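Local structure of TSC1 N-terminal domain (Chaetomium thermophilum, 7A0M) at residues B[333-338]-B[379-384]; B[344-349]-B[357-362]; B[234-239]-B[271-276]. The protein is the N-terminal domain of TSC1, which binds lysosomal phosphoinositides, and probably helps bring the TSC complex to lysosomes to regulate mTORC1. One frame throughout, in Å; residues are numbered along the deposited sequence.

Interaction 1 of 3, residues B[333-338]-B[379-384]; sequences LYPINF and HPNFYE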
loop_
_atom_site.group_PDB
_atom_site.type_symbol
_atom_site.label_atom_id
_atom_site.label_comp_id
_atom_site.label_asym_id
_atom_site.label_seq_id
_atom_site.Cartn_x
_atom_site.Cartn_y
_atom_site.Cartn_z
ATOM N N LEU B 333 -13.951 0.299 1.106
ATOM C CA LEU B 333 -15.141 1.014 1.552
ATOM C C LEU B 333 -14.966 1.640 2.933
ATOM O O LEU B 333 -15.317 2.806 3.134
ATOM C CB LEU B 333 -16.351 0.075 1.543
ATOM C CG LEU B 333 -16.758 -0.439 0.161
ATOM C CD1 LEU B 333 -18.011 -1.300 0.238
ATOM C CD2 LEU B 333 -16.958 0.724 -0.795
ATOM N N TYR B 334 -14.443 0.880 3.895
ATOM C CA TYR B 334 -14.267 1.358 5.268
ATOM C C TYR B 334 -12.886 0.956 5.767
ATOM O O TYR B 334 -12.747 0.089 6.638
ATOM C CB TYR B 334 -15.370 0.814 6.180
ATOM C CG TYR B 334 -16.742 1.353 5.851
ATOM C CD1 TYR B 334 -17.560 0.713 4.928
ATOM C CD2 TYR B 334 -17.219 2.508 6.458
ATOM C CE1 TYR B 334 -18.813 1.205 4.621
ATOM C CE2 TYR B 334 -18.471 3.007 6.158
ATOM C CZ TYR B 334 -19.263 2.352 5.240
ATOM O OH TYR B 334 -20.512 2.846 4.937
ATOM N N PRO B 335 -11.831 1.575 5.228
ATOM C CA PRO B 335 -10.470 1.183 5.637
ATOM C C PRO B 335 -10.160 1.468 7.095
ATOM O O PRO B 335 -9.577 0.615 7.776
ATOM C CB PRO B 335 -9.579 2.012 4.701
ATOM C CG PRO B 335 -10.419 3.195 4.347
ATOM C CD PRO B 335 -11.819 2.670 4.244
ATOM N N ILE B 336 -10.529 2.649 7.596
ATOM C CA ILE B 336 -10.169 3.023 8.962
ATOM C C ILE B 336 -10.849 2.101 9.967
ATOM O O ILE B 336 -10.238 1.676 10.955
ATOM C CB ILE B 336 -10.511 4.501 9.218
ATOM C CG1 ILE B 336 -9.804 5.390 8.194
ATOM C CG2 ILE B 336 -10.119 4.903 10.631
ATOM C CD1 ILE B 336 -10.156 6.855 8.309
ATOM N N ASN B 337 -12.123 1.778 9.734
ATOM C CA ASN B 337 -12.808 0.828 10.604
ATOM C C ASN B 337 -12.271 -0.587 10.428
ATOM O O ASN B 337 -12.234 -1.358 11.394
ATOM C CB ASN B 337 -14.314 0.864 10.345
ATOM C CG ASN B 337 -14.980 2.081 10.957
ATOM O OD1 ASN B 337 -15.495 2.024 12.073
ATOM N ND2 ASN B 337 -14.969 3.191 10.228
ATOM N N PHE B 338 -11.859 -0.950 9.210
ATOM C CA PHE B 338 -11.367 -2.305 8.968
ATOM C C PHE B 338 -10.038 -2.543 9.675
ATOM O O PHE B 338 -9.865 -3.553 10.366
ATOM C CB PHE B 338 -11.227 -2.553 7.465
ATOM C CG PHE B 338 -10.970 -3.991 7.108
ATOM C CD1 PHE B 338 -11.372 -5.015 7.952
ATOM C CD2 PHE B 338 -10.313 -4.317 5.934
ATOM C CE1 PHE B 338 -11.132 -6.337 7.624
ATOM C CE2 PHE B 338 -10.068 -5.636 5.602
ATOM C CZ PHE B 338 -10.478 -6.647 6.447
ATOM N N HIS B 379 -4.894 4.161 1.865
ATOM C CA HIS B 379 -6.217 4.608 1.450
ATOM C C HIS B 379 -6.351 6.116 1.650
ATOM O O HIS B 379 -5.868 6.653 2.650
ATOM C CB HIS B 379 -7.297 3.877 2.244
ATOM C CG HIS B 379 -8.655 3.932 1.617
ATOM N ND1 HIS B 379 -9.425 5.075 1.608
ATOM C CD2 HIS B 379 -9.389 2.980 0.995
ATOM C CE1 HIS B 379 -10.571 4.827 0.996
ATOM N NE2 HIS B 379 -10.574 3.562 0.617
ATOM N N PRO B 380 -6.987 6.823 0.712
ATOM C CA PRO B 380 -7.170 8.274 0.888
ATOM C C PRO B 380 -7.982 8.645 2.119
ATOM O O PRO B 380 -7.867 9.784 2.591
ATOM C CB PRO B 380 -7.890 8.701 -0.400
ATOM C CG PRO B 380 -7.624 7.617 -1.380
ATOM C CD PRO B 380 -7.469 6.352 -0.598
ATOM N N ASN B 381 -8.800 7.729 2.649
ATOM C CA ASN B 381 -9.576 8.028 3.850
ATOM C C ASN B 381 -8.678 8.384 5.025
ATOM O O ASN B 381 -9.085 9.149 5.907
ATOM C CB ASN B 381 -10.471 6.842 4.209
ATOM C CG ASN B 381 -11.731 6.788 3.372
ATOM O OD1 ASN B 381 -11.790 7.361 2.283
ATOM N ND2 ASN B 381 -12.750 6.110 3.882
ATOM N N PHE B 382 -7.460 7.844 5.055
ATOM C CA PHE B 382 -6.542 8.143 6.145
ATOM C C PHE B 382 -6.083 9.598 6.126
ATOM O O PHE B 382 -5.530 10.067 7.125
ATOM C CB PHE B 382 -5.343 7.191 6.102
ATOM C CG PHE B 382 -5.684 5.770 6.478
ATOM C CD1 PHE B 382 -5.910 5.421 7.801
ATOM C CD2 PHE B 382 -5.781 4.784 5.509
ATOM C CE1 PHE B 382 -6.226 4.119 8.146
ATOM C CE2 PHE B 382 -6.097 3.481 5.850
ATOM C CZ PHE B 382 -6.319 3.149 7.171
ATOM N N TYR B 383 -6.308 10.315 5.022
ATOM C CA TYR B 383 -6.070 11.750 4.939
ATOM C C TYR B 383 -7.320 12.571 5.178
ATOM O O TYR B 383 -7.241 13.802 5.159
ATOM C CB TYR B 383 -5.624 12.146 3.527
ATOM C CG TYR B 383 -4.254 11.774 3.037
ATOM C CD1 TYR B 383 -3.267 11.323 3.893
ATOM C CD2 TYR B 383 -3.949 11.891 1.687
ATOM C CE1 TYR B 383 -2.009 10.994 3.412
ATOM C CE2 TYR B 383 -2.708 11.568 1.204
ATOM C CZ TYR B 383 -1.741 11.121 2.068
ATOM O OH TYR B 383 -0.506 10.804 1.562
ATOM N N GLU B 384 -8.459 11.941 5.428
ATOM C CA GLU B 384 -9.687 12.700 5.265
ATOM C C GLU B 384 -10.667 12.483 6.409
ATOM O O GLU B 384 -11.429 13.388 6.762
ATOM C CB GLU B 384 -10.296 12.330 3.908
ATOM C CG GLU B 384 -11.330 13.278 3.363
ATOM C CD GLU B 384 -11.449 13.157 1.853
ATOM O OE1 GLU B 384 -10.681 12.371 1.258
ATOM O OE2 GLU B 384 -12.297 13.848 1.255
#
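Pro335 presses its ring on the imidazole of His379 in the densest part of this contact. Its CG stands over the centre of the His379 ring, 3.4 Å from the centroid, in a CH-pi contact, and the two side chains cross at about a right angle. The histidine is not loose under it: backbone Asn381 N donates to His379 ND1 at 2.9 Å, within the ring plane, and NE2 is bonded to Gly332 O, fixing the ring's rotation from two sides. Asn381 closes the corner, its ND2 lying 3.6 Å from Pro335 CD while it hydrogen-bonds to Glu390. Pro335 directly follows the N-cap position held by Tyr334, so that the first turn of helix 335-343 is laid on a short 3-10 turn, 380-383, in the loop before helix 389-392. The Ile336 side is looser and partly exposed. With its CG1 anti to the carbonyl carbon (chi1 -57°), Ile336 slides past Phe382 in the opposite direction, CG1 sitting 4.2 Å from the ring centroid, over the face. The methyl CD1 of Ile336 meets the backbone, 3.5 Å from Asn381 O. Pro335 CB touches Phe382 CE2 at 3.9 Å, and the phenylalanine, itself buried, also meets Phe382 of the second subunit, which puts this part of the contact at the interface between the two copies.

Interaction 2 of 3, residues B[344-349]-B[357-362]; sequences KPHNYL and DIDVHA. With SO4 (sulfate ion), chain E.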
loop_
_atom_site.group_PDB
_atom_site.type_symbol
_atom_site.label_atom_id
_atom_site.label_comp_id
_atom_site.label_asym_id
_atom_site.label_seq_id
_atom_site.Cartn_x
_atom_site.Cartn_y
_atom_site.Cartn_z
ATOM N N LYS B 344 -7.625 -3.957 17.026
ATOM C CA LYS B 344 -8.209 -4.226 18.339
ATOM C C LYS B 344 -9.531 -4.948 18.144
ATOM O O LYS B 344 -10.607 -4.343 18.216
ATOM C CB LYS B 344 -8.388 -2.930 19.134
ATOM C CG LYS B 344 -8.670 -3.129 20.615
ATOM C CD LYS B 344 -9.097 -1.824 21.271
ATOM C CE LYS B 344 -9.313 -2.001 22.764
ATOM N NZ LYS B 344 -10.019 -0.836 23.368
ATOM N N PRO B 345 -9.489 -6.260 17.892
ATOM C CA PRO B 345 -10.737 -7.030 17.831
ATOM C C PRO B 345 -11.352 -7.249 19.196
ATOM O O PRO B 345 -12.452 -7.814 19.283
ATOM C CB PRO B 345 -10.300 -8.354 17.196
ATOM C CG PRO B 345 -8.884 -8.509 17.640
ATOM C CD PRO B 345 -8.303 -7.113 17.691
ATOM N N HIS B 346 -10.665 -6.826 20.261
ATOM C CA HIS B 346 -11.279 -6.765 21.579
ATOM C C HIS B 346 -12.586 -5.986 21.528
ATOM O O HIS B 346 -13.591 -6.408 22.108
ATOM C CB HIS B 346 -10.313 -6.122 22.579
ATOM C CG HIS B 346 -8.948 -6.741 22.599
ATOM N ND1 HIS B 346 -8.104 -6.723 21.508
ATOM C CD2 HIS B 346 -8.274 -7.381 23.583
ATOM C CE1 HIS B 346 -6.975 -7.336 21.817
ATOM N NE2 HIS B 346 -7.052 -7.743 23.070
ATOM N N ASN B 347 -12.600 -4.865 20.803
ATOM C CA ASN B 347 -13.774 -4.002 20.725
ATOM C C ASN B 347 -14.982 -4.672 20.079
ATOM O O ASN B 347 -16.072 -4.090 20.106
ATOM C CB ASN B 347 -13.431 -2.727 19.948
ATOM C CG ASN B 347 -12.616 -1.747 20.766
ATOM O OD1 ASN B 347 -12.340 -1.984 21.942
ATOM N ND2 ASN B 347 -12.223 -0.640 20.146
ATOM N N TYR B 348 -14.827 -5.866 19.505
ATOM C CA TYR B 348 -15.911 -6.515 18.781
ATOM C C TYR B 348 -16.290 -7.890 19.308
ATOM O O TYR B 348 -17.403 -8.347 19.026
ATOM C CB TYR B 348 -15.552 -6.659 17.292
ATOM C CG TYR B 348 -15.401 -5.351 16.547
ATOM C CD1 TYR B 348 -14.209 -4.639 16.587
ATOM C CD2 TYR B 348 -16.446 -4.837 15.791
ATOM C CE1 TYR B 348 -14.064 -3.449 15.901
ATOM C CE2 TYR B 348 -16.311 -3.647 15.101
ATOM C CZ TYR B 348 -15.119 -2.957 15.159
ATOM O OH TYR B 348 -14.977 -1.771 14.477
ATOM N N LEU B 349 -15.414 -8.561 20.053
ATOM C CA LEU B 349 -15.628 -9.946 20.431
ATOM C C LEU B 349 -15.740 -10.079 21.943
ATOM O O LEU B 349 -14.902 -9.528 22.671
ATOM C CB LEU B 349 -14.479 -10.827 19.917
ATOM C CG LEU B 349 -14.290 -10.868 18.400
ATOM C CD1 LEU B 349 -13.025 -11.628 18.041
ATOM C CD2 LEU B 349 -15.504 -11.493 17.731
ATOM N N ASP B 357 -6.199 -15.280 25.455
ATOM C CA ASP B 357 -6.775 -15.860 24.246
ATOM C C ASP B 357 -7.159 -14.791 23.231
ATOM O O ASP B 357 -7.050 -15.019 22.020
ATOM C CB ASP B 357 -7.992 -16.713 24.607
ATOM C CG ASP B 357 -7.652 -17.834 25.568
ATOM O OD1 ASP B 357 -7.074 -17.547 26.638
ATOM O OD2 ASP B 357 -7.966 -19.003 25.259
ATOM N N ILE B 358 -7.604 -13.623 23.697
ATOM C CA ILE B 358 -7.983 -12.564 22.769
ATOM C C ILE B 358 -6.747 -11.888 22.183
ATOM O O ILE B 358 -6.793 -11.366 21.062
ATOM C CB ILE B 358 -8.911 -11.553 23.466
ATOM C CG1 ILE B 358 -9.520 -10.588 22.445
ATOM C CG2 ILE B 358 -8.169 -10.794 24.558
ATOM C CD1 ILE B 358 -10.329 -11.274 21.365
ATOM N N ASP B 359 -5.626 -11.896 22.908
ATOM C CA ASP B 359 -4.397 -11.308 22.388
ATOM C C ASP B 359 -3.708 -12.241 21.399
ATOM O O ASP B 359 -3.156 -11.784 20.393
ATOM C CB ASP B 359 -3.455 -10.952 23.539
ATOM C CG ASP B 359 -4.092 -10.004 24.535
ATOM O OD1 ASP B 359 -4.611 -8.953 24.104
ATOM O OD2 ASP B 359 -4.075 -10.310 25.746
ATOM N N VAL B 360 -3.725 -13.548 21.674
ATOM C CA VAL B 360 -3.176 -14.509 20.724
ATOM C C VAL B 360 -3.978 -14.475 19.429
ATOM O O VAL B 360 -3.414 -14.505 18.328
ATOM C CB VAL B 360 -3.151 -15.920 21.343
ATOM C CG1 VAL B 360 -2.832 -16.965 20.285
ATOM C CG2 VAL B 360 -2.143 -15.981 22.479
ATOM N N HIS B 361 -5.306 -14.408 19.545
ATOM C CA HIS B 361 -6.155 -14.305 18.364
ATOM C C HIS B 361 -5.885 -13.020 17.591
ATOM O O HIS B 361 -5.861 -13.024 16.356
ATOM C CB HIS B 361 -7.623 -14.375 18.780
ATOM C CG HIS B 361 -8.584 -14.256 17.640
ATOM N ND1 HIS B 361 -9.190 -13.066 17.302
ATOM C CD2 HIS B 361 -9.048 -15.178 16.763
ATOM C CE1 HIS B 361 -9.985 -13.258 16.265
ATOM N NE2 HIS B 361 -9.917 -14.531 15.918
ATOM N N ALA B 362 -5.671 -11.910 18.302
ATOM C CA ALA B 362 -5.391 -10.643 17.632
ATOM C C ALA B 362 -4.088 -10.705 16.846
ATOM O O ALA B 362 -4.025 -10.272 15.689
ATOM C CB ALA B 362 -5.350 -9.509 18.655
HETATM S S SO4 E . -7.632 1.919 22.915
HETATM O O1 SO4 E . -7.854 1.416 24.268
HETATM O O2 SO4 E . -8.685 1.423 22.033
HETATM O O3 SO4 E . -7.655 3.378 22.928
HETATM O O4 SO4 E . -6.334 1.457 22.431
#
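The hydrogen bond from His346 to Asp359 reaches the carboxylate on its less usual, anti side. His346 NE2 donates to Asp359 OD1 at 2.9 Å and fairly straight, 162° at the hydrogen; OD1 lies in the imidazole plane, yet the nitrogen stands 35° out of the carboxylate plane. Such a partner would probably favour a protonated imidazole. Against one face of the same ring packs Ile358: its CG1, anti to the backbone N (chi1 -170°), lies 3.8 Å from the centroid, offset toward the rim, and CG2 touches His346 CD2 at 3.6 Å. His351 meets the His346 ring edge-to-face. Pro345 CG rests 3.8 Å from Ala362 CB; Leu349 CD1 reaches His361 CE1 at 3.9 Å, the two side chains crossing at about a right angle. Lys344, extended beyond CG, takes no part in the contact with the helix; its NZ binds Asn347 OD1 and, at 2.9 Å, O2 of a sulfate probably taken up from the crystallisation liquor. A short 3-10 turn thus folds back on the first turns of the following helix, within a loop connecting two successive helices, 335-343 and 357-373, of an all-helical domain.

Interaction 3 of 3, residues B[234-239]-B[271-276]; sequences QSLQKD and FNIYAR
Arg276 extends its side chain straight from its own helix to the C-terminal end of helix 228-238, where the guanidinium is laid against the backbone carbonyls of Leu236, Gln237 and Asp239. CG is anti to the backbone N (chi1 -176°) and the chain stays extended as far as NE, which carries the planar group across the gap between the helices. The group uses both edge and face. At the edge, NH2 donates to Asp239 O at 2.8 Å, and NH1 adds a weak bond to the same oxygen. NH1 also binds Leu236 O, which lies near the guanidinium plane; the modelled 2.5 Å is very short and its exact length doubtful. Over the centre of one face sits Gln237 O, 3.1 Å from Arg276 CZ, so that the positive charge probably polarises a carbonyl to which it makes no hydrogen bond. Segments 234-238 and 271-276 run in roughly the same direction, their axes 37° apart and 9.6 Å at closest approach, while helix 242-255 intervenes in the sequence; such alternation is consistent with an alpha-helical, HEAT-like array. One turn before Arg276, Ile273 fills the gap between the two helices. It crosses Leu236 at about a right angle, with CD1 at 3.7 Å from Leu236 CB and CG2 also against that CB. Gln237 lies across Ile273 at a similar angle, its CG 3.8 Å from Ile273 CG1. Leu236 also packs on Val245 and Leu252 of helix 242-255, and Ile273 on Tyr326 of helix 323-333. Lys238 NZ donates to Gln234 OE1 at 2.8 Å, within its own helix, while Asp239 OD1 forms a salt bridge with Arg202.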
loop_
_atom_site.group_PDB
_atom_site.type_symbol
_atom_site.label_atom_id
_atom_site.label_comp_id
_atom_site.label_asym_id
_atom_site.label_seq_id
_atom_site.Cartn_x
_atom_site.Cartn_y
_atom_site.Cartn_z
ATOM N N GLN B 234 -25.547 -14.985 6.946
ATOM C CA GLN B 234 -25.742 -16.141 7.816
ATOM C C GLN B 234 -25.049 -17.379 7.259
ATOM O O GLN B 234 -24.471 -18.166 8.018
ATOM C CB GLN B 234 -27.236 -16.390 8.014
ATOM C CG GLN B 234 -27.571 -17.415 9.076
ATOM C CD GLN B 234 -28.917 -17.157 9.720
ATOM O OE1 GLN B 234 -29.346 -17.897 10.606
ATOM N NE2 GLN B 234 -29.578 -16.081 9.304
ATOM N N SER B 235 -25.107 -17.574 5.940
ATOM C CA SER B 235 -24.361 -18.666 5.321
ATOM C C SER B 235 -22.860 -18.484 5.515
ATOM O O SER B 235 -22.138 -19.450 5.787
ATOM C CB SER B 235 -24.701 -18.759 3.835
ATOM O OG SER B 235 -23.930 -19.762 3.195
ATOM N N LEU B 236 -22.375 -17.248 5.377
ATOM C CA LEU B 236 -20.950 -16.980 5.550
ATOM C C LEU B 236 -20.488 -17.253 6.977
ATOM O O LEU B 236 -19.311 -17.554 7.199
ATOM C CB LEU B 236 -20.648 -15.534 5.158
ATOM C CG LEU B 236 -20.702 -15.216 3.662
ATOM C CD1 LEU B 236 -20.889 -13.727 3.436
ATOM C CD2 LEU B 236 -19.441 -15.704 2.969
ATOM N N GLN B 237 -21.392 -17.151 7.953
ATOM C CA GLN B 237 -21.030 -17.363 9.349
ATOM C C GLN B 237 -21.177 -18.810 9.798
ATOM O O GLN B 237 -20.487 -19.229 10.734
ATOM C CB GLN B 237 -21.886 -16.483 10.266
ATOM C CG GLN B 237 -21.597 -14.997 10.187
ATOM C CD GLN B 237 -22.455 -14.204 11.152
ATOM O OE1 GLN B 237 -23.136 -13.256 10.766
ATOM N NE2 GLN B 237 -22.423 -14.589 12.423
ATOM N N LYS B 238 -22.055 -19.584 9.163
ATOM C CA LYS B 238 -22.428 -20.891 9.693
ATOM C C LYS B 238 -22.110 -22.053 8.769
ATOM O O LYS B 238 -21.684 -23.106 9.249
ATOM C CB LYS B 238 -23.928 -20.916 10.023
ATOM C CG LYS B 238 -24.358 -19.901 11.067
ATOM C CD LYS B 238 -25.869 -19.892 11.221
ATOM C CE LYS B 238 -26.318 -18.855 12.235
ATOM N NZ LYS B 238 -27.747 -19.040 12.609
ATOM N N ASP B 239 -22.319 -21.908 7.461
ATOM C CA ASP B 239 -22.083 -23.019 6.550
ATOM C C ASP B 239 -20.624 -23.459 6.603
ATOM O O ASP B 239 -19.713 -22.656 6.821
ATOM C CB ASP B 239 -22.471 -22.639 5.121
ATOM C CG ASP B 239 -23.973 -22.602 4.918
ATOM O OD1 ASP B 239 -24.693 -23.276 5.685
ATOM O OD2 ASP B 239 -24.436 -21.912 3.986
ATOM N N PHE B 271 -16.855 -7.760 9.429
ATOM C CA PHE B 271 -15.492 -7.962 9.912
ATOM C C PHE B 271 -15.313 -9.352 10.513
ATOM O O PHE B 271 -14.275 -9.992 10.311
ATOM C CB PHE B 271 -15.133 -6.886 10.936
ATOM C CG PHE B 271 -15.089 -5.495 10.370
ATOM C CD1 PHE B 271 -14.858 -5.288 9.019
ATOM C CD2 PHE B 271 -15.272 -4.394 11.189
ATOM C CE1 PHE B 271 -14.815 -4.006 8.497
ATOM C CE2 PHE B 271 -15.230 -3.112 10.674
ATOM C CZ PHE B 271 -15.001 -2.918 9.326
ATOM N N ASN B 272 -16.311 -9.832 11.260
ATOM C CA ASN B 272 -16.230 -11.172 11.834
ATOM C C ASN B 272 -16.225 -12.247 10.756
ATOM O O ASN B 272 -15.573 -13.285 10.922
ATOM C CB ASN B 272 -17.384 -11.399 12.809
ATOM C CG ASN B 272 -17.217 -10.626 14.103
ATOM O OD1 ASN B 272 -16.106 -10.242 14.473
ATOM N ND2 ASN B 272 -18.323 -10.396 14.802
ATOM N N ILE B 273 -16.948 -12.025 9.656
ATOM C CA ILE B 273 -16.925 -12.976 8.548
ATOM C C ILE B 273 -15.524 -13.077 7.963
ATOM O O ILE B 273 -15.039 -14.175 7.663
ATOM C CB ILE B 273 -17.961 -12.580 7.480
ATOM C CG1 ILE B 273 -19.381 -12.806 8.004
ATOM C CG2 ILE B 273 -17.736 -13.361 6.191
ATOM C CD1 ILE B 273 -20.462 -12.313 7.068
ATOM N N TYR B 274 -14.848 -11.936 7.796
ATOM C CA TYR B 274 -13.475 -11.955 7.299
ATOM C C TYR B 274 -12.562 -12.754 8.222
ATOM O O TYR B 274 -11.731 -13.542 7.755
ATOM C CB TYR B 274 -12.952 -10.528 7.134
ATOM C CG TYR B 274 -11.447 -10.450 7.007
ATOM C CD1 TYR B 274 -10.821 -10.697 5.794
ATOM C CD2 TYR B 274 -10.653 -10.126 8.101
ATOM C CE1 TYR B 274 -9.446 -10.630 5.674
ATOM C CE2 TYR B 274 -9.278 -10.057 7.989
ATOM C CZ TYR B 274 -8.681 -10.308 6.775
ATOM O OH TYR B 274 -7.311 -10.238 6.659
ATOM N N ALA B 275 -12.699 -12.558 9.536
ATOM C CA ALA B 275 -11.848 -13.271 10.483
ATOM C C ALA B 275 -12.109 -14.772 10.445
ATOM O O ALA B 275 -11.173 -15.572 10.564
ATOM C CB ALA B 275 -12.057 -12.721 11.892
ATOM N N ARG B 276 -13.372 -15.174 10.284
ATOM C CA ARG B 276 -13.688 -16.597 10.204
ATOM C C ARG B 276 -13.069 -17.225 8.963
ATOM O O ARG B 276 -12.451 -18.294 9.033
ATOM C CB ARG B 276 -15.202 -16.811 10.200
ATOM C CG ARG B 276 -15.583 -18.284 10.214
ATOM C CD ARG B 276 -16.950 -18.537 9.604
ATOM N NE ARG B 276 -17.341 -19.937 9.745
ATOM C CZ ARG B 276 -18.243 -20.545 8.982
ATOM N NH1 ARG B 276 -18.848 -19.882 8.006
ATOM N NH2 ARG B 276 -18.531 -21.823 9.187
#

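How the interactions relate
The three contacts lie on the same side of the chain's centre, and segment 271-276 of interaction 3 touches both other contacts. Interactions 1 and 3, with centres about 22 Å apart, meet through aromatic packing: Phe338 CD1 lies 3.6 Å from Phe271 CE1, and Phe338 CE1 is 3.8 Å from Tyr274 CD2. Interactions 2 and 3 are nearest, about 16 Å between centres, with Leu349 CD2 3.5 Å from Asn272 OD1. Interactions 1 and 2, centres about 21 Å apart, are joined by helix 335-343, which begins in interaction 1 and ends just before segment 344-349. Only interaction 1 reaches the second subunit, whereas the sulfate is bound beside interaction 2.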